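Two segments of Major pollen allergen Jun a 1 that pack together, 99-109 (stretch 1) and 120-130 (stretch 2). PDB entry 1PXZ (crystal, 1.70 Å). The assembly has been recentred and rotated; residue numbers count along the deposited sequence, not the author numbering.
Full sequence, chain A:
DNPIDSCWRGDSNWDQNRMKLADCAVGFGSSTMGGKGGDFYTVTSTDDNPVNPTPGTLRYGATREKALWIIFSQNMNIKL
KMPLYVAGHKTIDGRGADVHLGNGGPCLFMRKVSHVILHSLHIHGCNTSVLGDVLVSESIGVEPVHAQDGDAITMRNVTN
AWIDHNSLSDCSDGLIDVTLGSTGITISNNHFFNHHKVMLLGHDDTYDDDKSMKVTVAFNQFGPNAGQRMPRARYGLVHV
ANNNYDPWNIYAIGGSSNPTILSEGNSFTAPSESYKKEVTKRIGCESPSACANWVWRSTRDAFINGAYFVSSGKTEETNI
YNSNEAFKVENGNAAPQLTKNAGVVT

Stretch 1, residues 99-109: VHLGNGGPCLF
Stretch 2, residues 120-130: SLHIHGCNTSV

Six backbone hydrogen bonds and one disulfide join the stretches. Strands 99-102 and 122-124 run parallel (axes 26° apart, 4.6 Å at closest), pairing His-100 with His-122 and Leu-101 with Ile-123. Their ladder is His-122 N to Val-99 O (2.9 Å), Leu-101 N to His-122 O (2.9 Å, 169°) and His-124 N to Leu-101 O (3.0 Å). A type I' turn, Gly-102 to Gly-105, extends it: Asn-103 N donates to His-124 O (2.9 Å), Gly-104 N to Gly-125 O (3.0 Å), and Asn-127 N returns to Gly-105 O (3.0 Å). Glycine suits Gly-102 (phi/psi 109/-104), where a CB would lie 2.0 Å from His-124 O. Asn-103 takes 58/37 and Gly-104 91/-6; Asn-103 ND2 (chi1 m) bonds His-100 O at 3.1 Å.

Cys-107 SG and Cys-126 SG bond at 2.0 Å, both chi1 m, chi3 -95°.

On one sheet face, His-100 (m, chi2 71°) and His-122 (m, chi2 -100°) form an offset stack, centroids 3.9 Å apart, planes at 6°. His-124 (p) meets the His-100 ring rim to rim.

The other face carries Leu-101 and Ile-123, both m,t, with CB and CG2 respectively 4.3 Å apart. Buried and apolar, Leu-108 (m,t) sets CD1 3.8 Å from Ile-123 CD1 and 4.1 Å from Leu-121 CD1. The contact buries 784 Å², both sides summed.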

# COMPACT_ATOMS: atom_id res chain seq x y z
N VAL A 99 12.04 -0.67 -12.86
CA VAL A 99 10.74 -0.43 -13.48
C VAL A 99 10.06 0.78 -12.88
O VAL A 99 9.87 0.82 -11.67
CB VAL A 99 9.86 -1.67 -13.26
CG1 VAL A 99 8.49 -1.47 -13.89
CG2 VAL A 99 10.63 -2.87 -13.80
N HIS A 100 9.72 1.73 -13.74
CA HIS A 100 9.09 2.98 -13.37
C HIS A 100 7.78 3.11 -14.13
O HIS A 100 7.83 3.13 -15.36
CB HIS A 100 9.98 4.19 -13.67
CG HIS A 100 11.20 4.31 -12.81
ND1 HIS A 100 12.30 3.49 -12.88
CD2 HIS A 100 11.50 5.19 -11.82
CE1 HIS A 100 13.20 3.85 -11.99
NE2 HIS A 100 12.73 4.89 -11.32
N LEU A 101 6.67 3.19 -13.40
CA LEU A 101 5.34 3.44 -13.92
C LEU A 101 4.88 4.84 -13.53
O LEU A 101 5.36 5.38 -12.53
CB LEU A 101 4.31 2.43 -13.38
CG LEU A 101 4.77 0.97 -13.37
CD1 LEU A 101 3.73 0.03 -12.78
CD2 LEU A 101 5.11 0.57 -14.81
N GLY A 102 3.95 5.42 -14.27
CA GLY A 102 3.40 6.74 -14.05
C GLY A 102 3.92 7.67 -15.14
O GLY A 102 3.43 7.60 -16.27
N ASN A 103 4.90 8.52 -14.81
CA ASN A 103 5.55 9.28 -15.89
C ASN A 103 4.58 10.11 -16.70
O ASN A 103 4.73 10.23 -17.92
CB ASN A 103 6.26 8.26 -16.79
CG ASN A 103 7.21 7.32 -16.09
OD1 ASN A 103 8.14 7.77 -15.42
ND2 ASN A 103 7.05 5.99 -16.21
N GLY A 104 3.57 10.71 -16.08
CA GLY A 104 2.52 11.50 -16.71
C GLY A 104 1.28 10.73 -17.12
O GLY A 104 0.29 11.32 -17.55
N GLY A 105 1.28 9.39 -17.01
CA GLY A 105 0.09 8.63 -17.36
C GLY A 105 -0.59 8.10 -16.10
O GLY A 105 -0.05 8.30 -15.00
N PRO A 106 -1.74 7.46 -16.25
CA PRO A 106 -2.43 6.80 -15.15
C PRO A 106 -1.65 5.56 -14.71
O PRO A 106 -0.74 5.12 -15.40
CB PRO A 106 -3.79 6.38 -15.73
CG PRO A 106 -3.64 6.46 -17.20
CD PRO A 106 -2.48 7.36 -17.53
N CYS A 107 -2.01 5.02 -13.53
CA CYS A 107 -1.22 3.94 -12.96
C CYS A 107 -2.06 2.71 -12.68
O CYS A 107 -2.82 2.30 -13.58
CB CYS A 107 -0.47 4.50 -11.72
SG CYS A 107 0.80 5.70 -12.28
N LEU A 108 -1.97 2.11 -11.50
CA LEU A 108 -2.48 0.77 -11.27
C LEU A 108 -3.79 0.74 -10.49
O LEU A 108 -3.96 1.46 -9.49
CB LEU A 108 -1.48 -0.08 -10.47
CG LEU A 108 -0.08 -0.21 -11.09
CD1 LEU A 108 0.82 -1.03 -10.18
CD2 LEU A 108 -0.18 -0.78 -12.49
N PHE A 109 -4.69 -0.11 -10.99
CA PHE A 109 -6.04 -0.20 -10.50
C PHE A 109 -6.42 -1.66 -10.28
O PHE A 109 -6.10 -2.53 -11.07
CB PHE A 109 -7.05 0.44 -11.48
CG PHE A 109 -6.94 1.95 -11.57
CD1 PHE A 109 -5.89 2.56 -12.25
CD2 PHE A 109 -7.89 2.76 -10.98
CE1 PHE A 109 -5.74 3.93 -12.34
CE2 PHE A 109 -7.76 4.14 -11.05
CZ PHE A 109 -6.71 4.71 -11.73
N SER A 120 8.29 -4.28 -5.57
CA SER A 120 9.55 -3.70 -6.05
C SER A 120 9.41 -2.91 -7.34
O SER A 120 10.25 -2.98 -8.25
CB SER A 120 10.59 -4.82 -6.16
OG SER A 120 11.90 -4.28 -6.24
N LEU A 121 8.36 -2.10 -7.37
CA LEU A 121 8.11 -1.16 -8.45
C LEU A 121 8.38 0.28 -8.01
O LEU A 121 8.16 0.69 -6.87
CB LEU A 121 6.65 -1.21 -8.92
CG LEU A 121 6.11 -2.59 -9.29
CD1 LEU A 121 4.61 -2.54 -9.55
CD2 LEU A 121 6.91 -3.12 -10.48
N HIS A 122 8.84 1.07 -8.99
CA HIS A 122 8.84 2.52 -8.76
C HIS A 122 7.56 3.10 -9.36
O HIS A 122 7.31 2.84 -10.55
CB HIS A 122 10.01 3.20 -9.45
CG HIS A 122 11.37 2.71 -9.10
ND1 HIS A 122 12.16 3.41 -8.20
CD2 HIS A 122 12.11 1.65 -9.53
CE1 HIS A 122 13.32 2.78 -8.08
NE2 HIS A 122 13.32 1.72 -8.87
N ILE A 123 6.75 3.85 -8.65
CA ILE A 123 5.59 4.48 -9.30
C ILE A 123 5.62 5.96 -8.93
O ILE A 123 5.64 6.27 -7.75
CB ILE A 123 4.25 3.85 -8.91
CG1 ILE A 123 4.27 2.33 -9.00
CG2 ILE A 123 3.12 4.45 -9.74
CD1 ILE A 123 3.02 1.62 -8.54
N HIS A 124 5.65 6.83 -9.94
CA HIS A 124 5.64 8.26 -9.65
C HIS A 124 5.12 9.03 -10.86
O HIS A 124 5.15 8.48 -11.96
CB HIS A 124 7.05 8.72 -9.28
CG HIS A 124 8.04 8.33 -10.32
ND1 HIS A 124 8.12 9.02 -11.52
CD2 HIS A 124 8.99 7.37 -10.37
CE1 HIS A 124 9.07 8.49 -12.26
NE2 HIS A 124 9.61 7.49 -11.59
N GLY A 125 4.67 10.25 -10.61
CA GLY A 125 4.11 11.09 -11.65
C GLY A 125 2.78 10.58 -12.18
O GLY A 125 2.44 10.90 -13.32
N CYS A 126 2.01 9.81 -11.41
CA CYS A 126 0.73 9.36 -11.93
C CYS A 126 -0.21 10.54 -12.13
O CYS A 126 -0.23 11.50 -11.36
CB CYS A 126 0.06 8.33 -11.00
SG CYS A 126 1.15 6.92 -10.68
N ASN A 127 -1.02 10.48 -13.17
CA ASN A 127 -1.84 11.64 -13.51
C ASN A 127 -3.29 11.28 -13.77
O ASN A 127 -3.56 10.11 -14.04
CB ASN A 127 -1.29 12.27 -14.79
CG ASN A 127 -1.83 13.67 -14.99
OD1 ASN A 127 -2.44 13.97 -16.01
ND2 ASN A 127 -1.59 14.51 -13.99
N THR A 128 -4.16 12.27 -13.69
CA THR A 128 -5.58 12.10 -13.99
C THR A 128 -5.78 11.43 -15.34
O THR A 128 -5.14 11.75 -16.34
CB THR A 128 -6.32 13.44 -13.98
OG1 THR A 128 -6.27 13.97 -12.65
CG2 THR A 128 -7.79 13.24 -14.34
N SER A 129 -6.69 10.45 -15.39
CA SER A 129 -6.85 9.82 -16.71
C SER A 129 -8.01 10.47 -17.44
O SER A 129 -8.81 11.23 -16.88
CB SER A 129 -7.08 8.32 -16.54
OG SER A 129 -8.36 8.11 -15.92
N VAL A 130 -8.12 10.14 -18.72
CA VAL A 130 -9.23 10.57 -19.56
C VAL A 130 -10.27 9.48 -19.73
O VAL A 130 -9.92 8.31 -19.86
CB VAL A 130 -8.69 10.97 -20.95
CG1 VAL A 130 -9.84 11.30 -21.88
CG2 VAL A 130 -7.73 12.14 -20.77
O HOH W 1 11.95 -1.83 -10.25